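Local coordinates for putative angiotensinogen (Lampetra fluviatilis, PDB 5INW), which is a serpin that binds heparin, which promotes its inhibition of thrombin by a template mechanism, here with its reactive loop cleaved, at residues 86-97 and 323-331; 179-188 and 379-387. The protein carries 1 engineered substitution. One frame throughout, in Å; residues are numbered along the deposited sequence.

Both contacts tie together parts of one serpin fold that are far apart in sequence. Their centres lie about 35 Å apart and their nearest atoms about 15 Å, so they do not touch. Along the chain their segments alternate: 86-97, 179-188, 323-331, 379-387. Interaction 1 packs helix 77-96 against the turn joining helices 319-325 and 328-337; its centre is about 13 Å from the centre of the chain. Interaction 2, its centre about 27 Å from that of the chain, lies where the link from strand 168-179 to helix 186-196 meets the loop before strand 389-401, beside the large mixed sheet. That sheet holds strand 405-417 between 238-251 and 389-401, as expected of a cleaved serpin whose reactive loop has inserted.

Interaction 1 (86-97 and 323-331); sequences NGLGFRLYKQVL and EESVSQEQL
Phe90 lays one ring face against the backbone of Val326 and Ser327, at the turn between two short helices that packs on helix 77-96 of the serpin fold. Ser327 N stands 3.8 Å above the Phe90 ring plane, over its centre, while the ring atom Phe90 CD1 meets Val326 CB at 3.8 Å. One turn on, Lys94 bends at its last torsion (chi4 40°) to bring NZ between two carbonyls: Val326 O accepts at 2.7 Å in its carbonyl plane, on a lone pair, whereas Glu324 O is met from above its plane. A positive charge at the carboxyl end of helix 319-325 is likely to be favourable. Tyr93 brings OH to Glu323 OE2 at 2.9 Å, from above the carboxylate plane; the carboxylate lies at the ring edge, steeply turned to it. The same OE2 forms a salt bridge with Arg29 of the separate C-terminal peptide chain, whose Met27 also packs on Phe90 and Tyr93. At the far end, Asn86 and Gln328 set their amides nearly coplanar, 19° apart. Arg22 and Val24 of that peptide chain bond the Asn86 amide as well, through ND2 and OD1 respectively, and its rotation is thereby fixed. Asn86 ND2 gives Gln328 OE1 a 3.1 Å bond, fairly straight at 163° and directed onto a lone pair.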
# COMPACT_ATOMS: atom_id res chain seq x y z
N ASN A 86 -2.59 -0.68 9.61
CA ASN A 86 -3.65 -1.46 8.99
C ASN A 86 -4.98 -0.76 9.15
O ASN A 86 -5.74 -0.68 8.19
CB ASN A 86 -3.73 -2.86 9.58
CG ASN A 86 -2.54 -3.68 9.23
OD1 ASN A 86 -1.69 -3.30 8.41
ND2 ASN A 86 -2.44 -4.80 9.86
N GLY A 87 -5.23 -0.25 10.35
CA GLY A 87 -6.43 0.50 10.65
C GLY A 87 -6.65 1.64 9.67
O GLY A 87 -7.71 1.76 9.09
N LEU A 88 -5.61 2.46 9.48
CA LEU A 88 -5.57 3.48 8.45
C LEU A 88 -5.89 2.90 7.06
O LEU A 88 -6.66 3.48 6.33
CB LEU A 88 -4.17 4.12 8.38
CG LEU A 88 -3.99 5.26 7.38
CD1 LEU A 88 -4.49 6.53 8.04
CD2 LEU A 88 -2.55 5.44 6.98
N GLY A 89 -5.27 1.76 6.71
CA GLY A 89 -5.46 1.14 5.41
C GLY A 89 -6.90 0.78 5.18
O GLY A 89 -7.48 1.09 4.13
N PHE A 90 -7.50 0.10 6.17
CA PHE A 90 -8.86 -0.41 6.03
C PHE A 90 -9.87 0.77 5.94
O PHE A 90 -10.71 0.84 5.05
CB PHE A 90 -9.17 -1.34 7.18
CG PHE A 90 -8.43 -2.66 7.14
CD1 PHE A 90 -8.38 -3.45 5.98
CD2 PHE A 90 -7.81 -3.16 8.30
CE1 PHE A 90 -7.71 -4.71 5.98
CE2 PHE A 90 -7.12 -4.38 8.29
CZ PHE A 90 -7.06 -5.15 7.14
N ARG A 91 -9.71 1.73 6.83
CA ARG A 91 -10.47 2.95 6.74
C ARG A 91 -10.34 3.56 5.34
O ARG A 91 -11.33 4.02 4.78
CB ARG A 91 -10.06 3.92 7.86
CG ARG A 91 -10.82 3.66 9.16
CD ARG A 91 -10.05 3.97 10.44
NE ARG A 91 -9.32 5.25 10.34
CZ ARG A 91 -8.11 5.52 10.86
NH1 ARG A 91 -7.43 4.61 11.58
NH2 ARG A 91 -7.57 6.72 10.65
N LEU A 92 -9.17 3.51 4.76
CA LEU A 92 -9.01 4.07 3.45
C LEU A 92 -9.72 3.21 2.45
O LEU A 92 -10.36 3.72 1.53
CB LEU A 92 -7.53 4.23 3.11
CG LEU A 92 -7.20 4.65 1.68
CD1 LEU A 92 -7.77 6.03 1.43
CD2 LEU A 92 -5.69 4.68 1.47
N TYR A 93 -9.60 1.90 2.61
CA TYR A 93 -10.25 0.97 1.69
C TYR A 93 -11.70 1.32 1.57
O TYR A 93 -12.24 1.37 0.46
CB TYR A 93 -10.13 -0.46 2.22
CG TYR A 93 -10.43 -1.58 1.22
CD1 TYR A 93 -11.72 -1.99 0.95
CD2 TYR A 93 -9.38 -2.28 0.60
CE1 TYR A 93 -11.97 -3.01 0.06
CE2 TYR A 93 -9.63 -3.34 -0.24
CZ TYR A 93 -10.92 -3.70 -0.53
OH TYR A 93 -11.17 -4.73 -1.42
N LYS A 94 -12.32 1.54 2.72
CA LYS A 94 -13.73 1.84 2.81
C LYS A 94 -14.14 3.10 2.11
O LYS A 94 -15.22 3.15 1.58
CB LYS A 94 -14.13 1.94 4.25
CG LYS A 94 -14.24 0.56 4.88
CD LYS A 94 -14.16 0.65 6.40
CE LYS A 94 -14.66 -0.62 7.06
NZ LYS A 94 -14.23 -1.85 6.33
N GLN A 95 -13.30 4.12 2.12
CA GLN A 95 -13.52 5.30 1.30
C GLN A 95 -13.36 5.02 -0.21
O GLN A 95 -14.17 5.47 -0.99
CB GLN A 95 -12.55 6.42 1.69
CG GLN A 95 -12.62 6.93 3.13
CD GLN A 95 -14.00 7.41 3.56
OE1 GLN A 95 -14.47 6.98 4.61
NE2 GLN A 95 -14.65 8.24 2.76
N VAL A 96 -12.33 4.27 -0.61
CA VAL A 96 -12.17 3.89 -2.04
C VAL A 96 -13.43 3.25 -2.65
O VAL A 96 -13.71 3.48 -3.82
CB VAL A 96 -10.92 2.98 -2.30
CG1 VAL A 96 -10.86 2.52 -3.78
CG2 VAL A 96 -9.63 3.73 -1.95
N LEU A 97 -14.12 2.42 -1.88
CA LEU A 97 -15.40 1.74 -2.27
C LEU A 97 -16.51 2.68 -2.66
O LEU A 97 -17.37 2.31 -3.46
CB LEU A 97 -15.96 0.91 -1.10
CG LEU A 97 -15.18 -0.32 -0.67
CD1 LEU A 97 -15.78 -0.94 0.58
CD2 LEU A 97 -15.11 -1.36 -1.79
N GLU A 323 -16.15 -6.65 1.66
CA GLU A 323 -15.39 -5.39 1.67
C GLU A 323 -15.80 -4.41 2.76
O GLU A 323 -15.01 -3.59 3.14
CB GLU A 323 -15.45 -4.72 0.29
CG GLU A 323 -14.66 -5.51 -0.73
CD GLU A 323 -14.59 -4.90 -2.11
OE1 GLU A 323 -15.51 -4.17 -2.51
OE2 GLU A 323 -13.61 -5.16 -2.83
N GLU A 324 -17.06 -4.48 3.23
CA GLU A 324 -17.50 -3.74 4.41
C GLU A 324 -16.87 -4.20 5.72
O GLU A 324 -16.60 -3.38 6.58
CB GLU A 324 -19.03 -3.80 4.58
CG GLU A 324 -19.75 -2.66 3.91
CD GLU A 324 -19.29 -1.34 4.46
OE1 GLU A 324 -19.36 -1.18 5.71
OE2 GLU A 324 -18.82 -0.49 3.65
N SER A 325 -16.66 -5.50 5.89
CA SER A 325 -16.17 -6.04 7.16
C SER A 325 -14.66 -5.87 7.39
O SER A 325 -14.21 -6.09 8.53
CB SER A 325 -16.49 -7.52 7.26
OG SER A 325 -15.73 -8.24 6.32
N VAL A 326 -13.89 -5.51 6.34
CA VAL A 326 -12.43 -5.47 6.47
C VAL A 326 -12.02 -4.55 7.60
O VAL A 326 -12.44 -3.43 7.69
CB VAL A 326 -11.64 -5.13 5.18
CG1 VAL A 326 -11.82 -6.25 4.17
CG2 VAL A 326 -11.99 -3.76 4.62
N SER A 327 -11.20 -5.08 8.47
CA SER A 327 -10.76 -4.39 9.64
C SER A 327 -9.64 -5.24 10.19
O SER A 327 -9.40 -6.40 9.74
CB SER A 327 -11.87 -4.29 10.68
OG SER A 327 -12.07 -5.55 11.31
N GLN A 328 -8.96 -4.65 11.15
CA GLN A 328 -7.96 -5.36 11.88
C GLN A 328 -8.61 -6.59 12.56
O GLN A 328 -8.07 -7.70 12.49
CB GLN A 328 -7.32 -4.40 12.87
CG GLN A 328 -6.30 -5.03 13.78
CD GLN A 328 -5.10 -5.54 13.02
OE1 GLN A 328 -4.76 -5.02 11.95
NE2 GLN A 328 -4.42 -6.52 13.59
N GLU A 329 -9.77 -6.42 13.17
CA GLU A 329 -10.39 -7.52 13.90
C GLU A 329 -10.81 -8.65 12.94
O GLU A 329 -10.57 -9.83 13.22
CB GLU A 329 -11.52 -6.98 14.79
CG GLU A 329 -12.26 -8.03 15.64
CD GLU A 329 -13.40 -7.45 16.48
OE1 GLU A 329 -14.13 -6.55 15.99
OE2 GLU A 329 -13.60 -7.91 17.64
N GLN A 330 -11.37 -8.26 11.80
CA GLN A 330 -11.70 -9.20 10.73
C GLN A 330 -10.46 -9.97 10.24
O GLN A 330 -10.53 -11.20 9.99
CB GLN A 330 -12.37 -8.49 9.53
CG GLN A 330 -12.97 -9.45 8.50
CD GLN A 330 -13.86 -10.53 9.16
OE1 GLN A 330 -14.75 -10.22 9.93
NE2 GLN A 330 -13.58 -11.79 8.86
N LEU A 331 -9.35 -9.25 10.06
CA LEU A 331 -8.11 -9.89 9.67
C LEU A 331 -7.71 -10.94 10.68
O LEU A 331 -7.38 -12.07 10.31
CB LEU A 331 -6.98 -8.86 9.49
CG LEU A 331 -5.55 -9.41 9.26
CD1 LEU A 331 -5.53 -10.22 7.98
CD2 LEU A 331 -4.54 -8.29 9.24

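Interaction 2 (179-188 and 379-387)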
# COMPACT_ATOMS: atom_id res chain seq x y z
N LYS A 179 12.48 23.22 -1.80
CA LYS A 179 12.83 24.45 -2.58
C LYS A 179 14.20 24.99 -2.22
O LYS A 179 14.58 25.03 -1.04
CB LYS A 179 11.81 25.56 -2.39
CG LYS A 179 11.83 26.64 -3.44
CD LYS A 179 10.77 27.70 -3.11
CE LYS A 179 10.25 28.44 -4.33
NZ LYS A 179 11.23 29.42 -4.87
N LYS A 180 14.96 25.36 -3.24
CA LYS A 180 16.38 25.67 -3.08
C LYS A 180 16.61 26.85 -2.17
O LYS A 180 17.49 26.81 -1.32
CB LYS A 180 17.06 25.92 -4.43
CG LYS A 180 18.59 25.85 -4.35
CD LYS A 180 19.21 26.07 -5.71
CE LYS A 180 19.32 27.56 -5.97
NZ LYS A 180 19.99 27.89 -7.24
N GLY A 181 15.83 27.89 -2.31
CA GLY A 181 15.97 29.00 -1.37
C GLY A 181 15.50 28.79 0.09
O GLY A 181 15.80 29.58 0.95
N LEU A 182 14.77 27.73 0.36
CA LEU A 182 13.85 27.68 1.48
C LEU A 182 14.51 27.11 2.72
O LEU A 182 14.86 25.92 2.74
CB LEU A 182 12.61 26.85 1.10
CG LEU A 182 11.62 26.60 2.21
CD1 LEU A 182 10.94 27.91 2.56
CD2 LEU A 182 10.60 25.54 1.83
N TRP A 183 14.57 27.94 3.76
CA TRP A 183 15.15 27.60 5.06
C TRP A 183 14.21 26.62 5.78
O TRP A 183 13.01 26.85 5.88
CB TRP A 183 15.40 28.85 5.96
CG TRP A 183 16.59 29.78 5.44
CD1 TRP A 183 16.89 30.07 4.13
CD2 TRP A 183 17.66 30.40 6.23
NE1 TRP A 183 18.04 30.83 4.05
CE2 TRP A 183 18.54 31.04 5.30
CE3 TRP A 183 17.96 30.47 7.61
CZ2 TRP A 183 19.69 31.77 5.72
CZ3 TRP A 183 19.11 31.19 8.02
CH2 TRP A 183 19.95 31.83 7.07
N LEU A 184 14.79 25.54 6.30
CA LEU A 184 14.09 24.52 7.04
C LEU A 184 14.58 24.50 8.48
O LEU A 184 15.79 24.71 8.76
CB LEU A 184 14.32 23.17 6.39
CG LEU A 184 13.94 23.10 4.89
CD1 LEU A 184 14.21 21.70 4.40
CD2 LEU A 184 12.47 23.41 4.58
N TYR A 185 13.67 24.26 9.40
CA TYR A 185 14.06 24.07 10.77
C TYR A 185 14.81 22.77 10.90
O TYR A 185 14.46 21.78 10.25
CB TYR A 185 12.86 24.04 11.68
CG TYR A 185 12.14 25.36 11.82
CD1 TYR A 185 12.79 26.49 12.34
CD2 TYR A 185 10.82 25.46 11.48
CE1 TYR A 185 12.13 27.70 12.49
CE2 TYR A 185 10.14 26.63 11.64
CZ TYR A 185 10.78 27.76 12.13
OH TYR A 185 9.99 28.88 12.29
N ARG A 186 15.84 22.77 11.74
CA ARG A 186 16.67 21.59 11.92
C ARG A 186 15.99 20.42 12.68
O ARG A 186 16.35 19.25 12.49
CB ARG A 186 17.92 21.96 12.63
CG ARG A 186 18.93 20.86 12.56
CD ARG A 186 20.18 21.36 13.19
NE ARG A 186 20.05 21.52 14.63
CZ ARG A 186 21.04 21.94 15.41
NH1 ARG A 186 22.22 22.27 14.87
NH2 ARG A 186 20.83 22.04 16.71
N GLN A 187 15.02 20.74 13.51
CA GLN A 187 14.37 19.70 14.28
C GLN A 187 13.52 18.88 13.30
O GLN A 187 13.39 17.63 13.43
CB GLN A 187 13.57 20.31 15.45
CG GLN A 187 14.43 20.96 16.53
CD GLN A 187 14.64 22.45 16.35
OE1 GLN A 187 14.43 23.03 15.27
NE2 GLN A 187 15.11 23.11 17.44
N PHE A 188 13.02 19.57 12.29
CA PHE A 188 12.34 18.90 11.19
C PHE A 188 13.27 18.01 10.37
O PHE A 188 12.95 16.86 10.12
CB PHE A 188 11.63 19.88 10.28
CG PHE A 188 11.04 19.24 9.07
CD1 PHE A 188 9.82 18.54 9.17
CD2 PHE A 188 11.68 19.30 7.84
CE1 PHE A 188 9.23 17.95 8.06
CE2 PHE A 188 11.09 18.69 6.71
CZ PHE A 188 9.88 18.01 6.82
N LEU A 379 1.72 23.98 8.77
CA LEU A 379 2.96 23.22 8.63
C LEU A 379 4.15 24.05 9.07
O LEU A 379 5.18 24.15 8.39
CB LEU A 379 3.13 22.77 7.20
CG LEU A 379 2.03 21.80 6.76
CD1 LEU A 379 2.26 21.44 5.30
CD2 LEU A 379 2.00 20.54 7.63
N SER A 380 4.02 24.60 10.27
CA SER A 380 4.96 25.58 10.75
C SER A 380 6.20 24.98 11.39
O SER A 380 7.12 25.76 11.72
CB SER A 380 4.27 26.53 11.74
OG SER A 380 4.08 25.93 13.01
N ARG A 381 6.20 23.66 11.65
CA ARG A 381 7.41 22.96 12.12
C ARG A 381 8.38 22.74 10.98
O ARG A 381 9.54 22.45 11.24
CB ARG A 381 7.10 21.60 12.78
CG ARG A 381 6.59 21.63 14.24
CD ARG A 381 6.44 20.19 14.78
NE ARG A 381 5.65 20.11 16.02
CZ ARG A 381 6.11 19.84 17.25
NH1 ARG A 381 7.39 19.55 17.51
NH2 ARG A 381 5.24 19.84 18.28
N ILE A 382 7.92 22.87 9.73
CA ILE A 382 8.80 22.74 8.56
C ILE A 382 9.65 23.98 8.37
O ILE A 382 10.87 23.90 8.25
CB ILE A 382 8.03 22.50 7.24
CG1 ILE A 382 7.22 21.22 7.33
CG2 ILE A 382 8.96 22.34 6.03
CD1 ILE A 382 6.31 20.98 6.14
N THR A 383 8.99 25.12 8.28
CA THR A 383 9.67 26.42 8.12
C THR A 383 8.77 27.55 8.55
O THR A 383 7.58 27.43 8.47
CB THR A 383 10.08 26.67 6.67
OG1 THR A 383 10.68 27.95 6.55
CG2 THR A 383 8.91 26.59 5.72
N GLY A 384 9.34 28.63 9.05
CA GLY A 384 8.57 29.82 9.30
C GLY A 384 8.63 30.77 8.14
O GLY A 384 7.87 31.71 8.11
N MET A 385 9.55 30.57 7.19
CA MET A 385 9.78 31.50 6.05
C MET A 385 8.55 31.61 5.15
O MET A 385 8.44 32.59 4.43
CB MET A 385 10.95 31.03 5.15
CG MET A 385 12.18 31.91 5.02
SD MET A 385 13.00 31.31 3.49
CE MET A 385 12.30 32.36 2.18
N GLN A 386 7.68 30.59 5.16
CA GLN A 386 6.48 30.52 4.34
C GLN A 386 5.36 29.74 5.04
O GLN A 386 5.62 28.88 5.88
CB GLN A 386 6.78 29.77 3.05
CG GLN A 386 7.60 30.46 1.96
CD GLN A 386 7.72 29.61 0.68
OE1 GLN A 386 7.16 28.56 0.58
NE2 GLN A 386 8.38 30.14 -0.31
N LYS A 387 4.12 30.05 4.66
CA LYS A 387 2.93 29.32 5.12
C LYS A 387 2.60 28.23 4.11
O LYS A 387 2.19 28.54 2.95
CB LYS A 387 1.73 30.25 5.31
CG LYS A 387 0.44 29.53 5.75
CD LYS A 387 -0.67 30.45 6.28
CE LYS A 387 -0.90 30.30 7.79
NZ LYS A 387 -1.45 31.55 8.39
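Phe188 turns one ring face to Ile382, whose CG1 sits 4.2 Å from the ring centroid in a CH-pi contact, displaced toward the rim. The other branch, Ile382 CG2, runs alongside Leu184 and meets its CD2 at 3.9 Å. The backbones join as well: Tyr185 N donates to Ile382 O at 3.0 Å, and the Tyr185 ring brings its edge to the carbonyls of Ser380 and Arg381. Thr383 holds OG1 anti to its own N (chi1 178°), from where the hydroxyl donates to Trp183 O at 2.7 Å, nearly along the C=O axis, and accepts from Met385 N at 2.9 Å, forming an ST turn. A valine here would probably leave Trp183 O without its donor and the turn at Met385 less firmly held. Thr383 CG2 leans on Leu182 CD1, 4.0 Å away, and Met385 SD lies obliquely beside the five-membered ring of Trp183, a Met-aromatic contact. Leu182 and Ile382 both also rest on Leu240 of strand 238-251, and Gln386 OE1 bonds Ser239; the contact thus joins the loop before strand 389-401 to the link between strand 168-179 and helix 186-196.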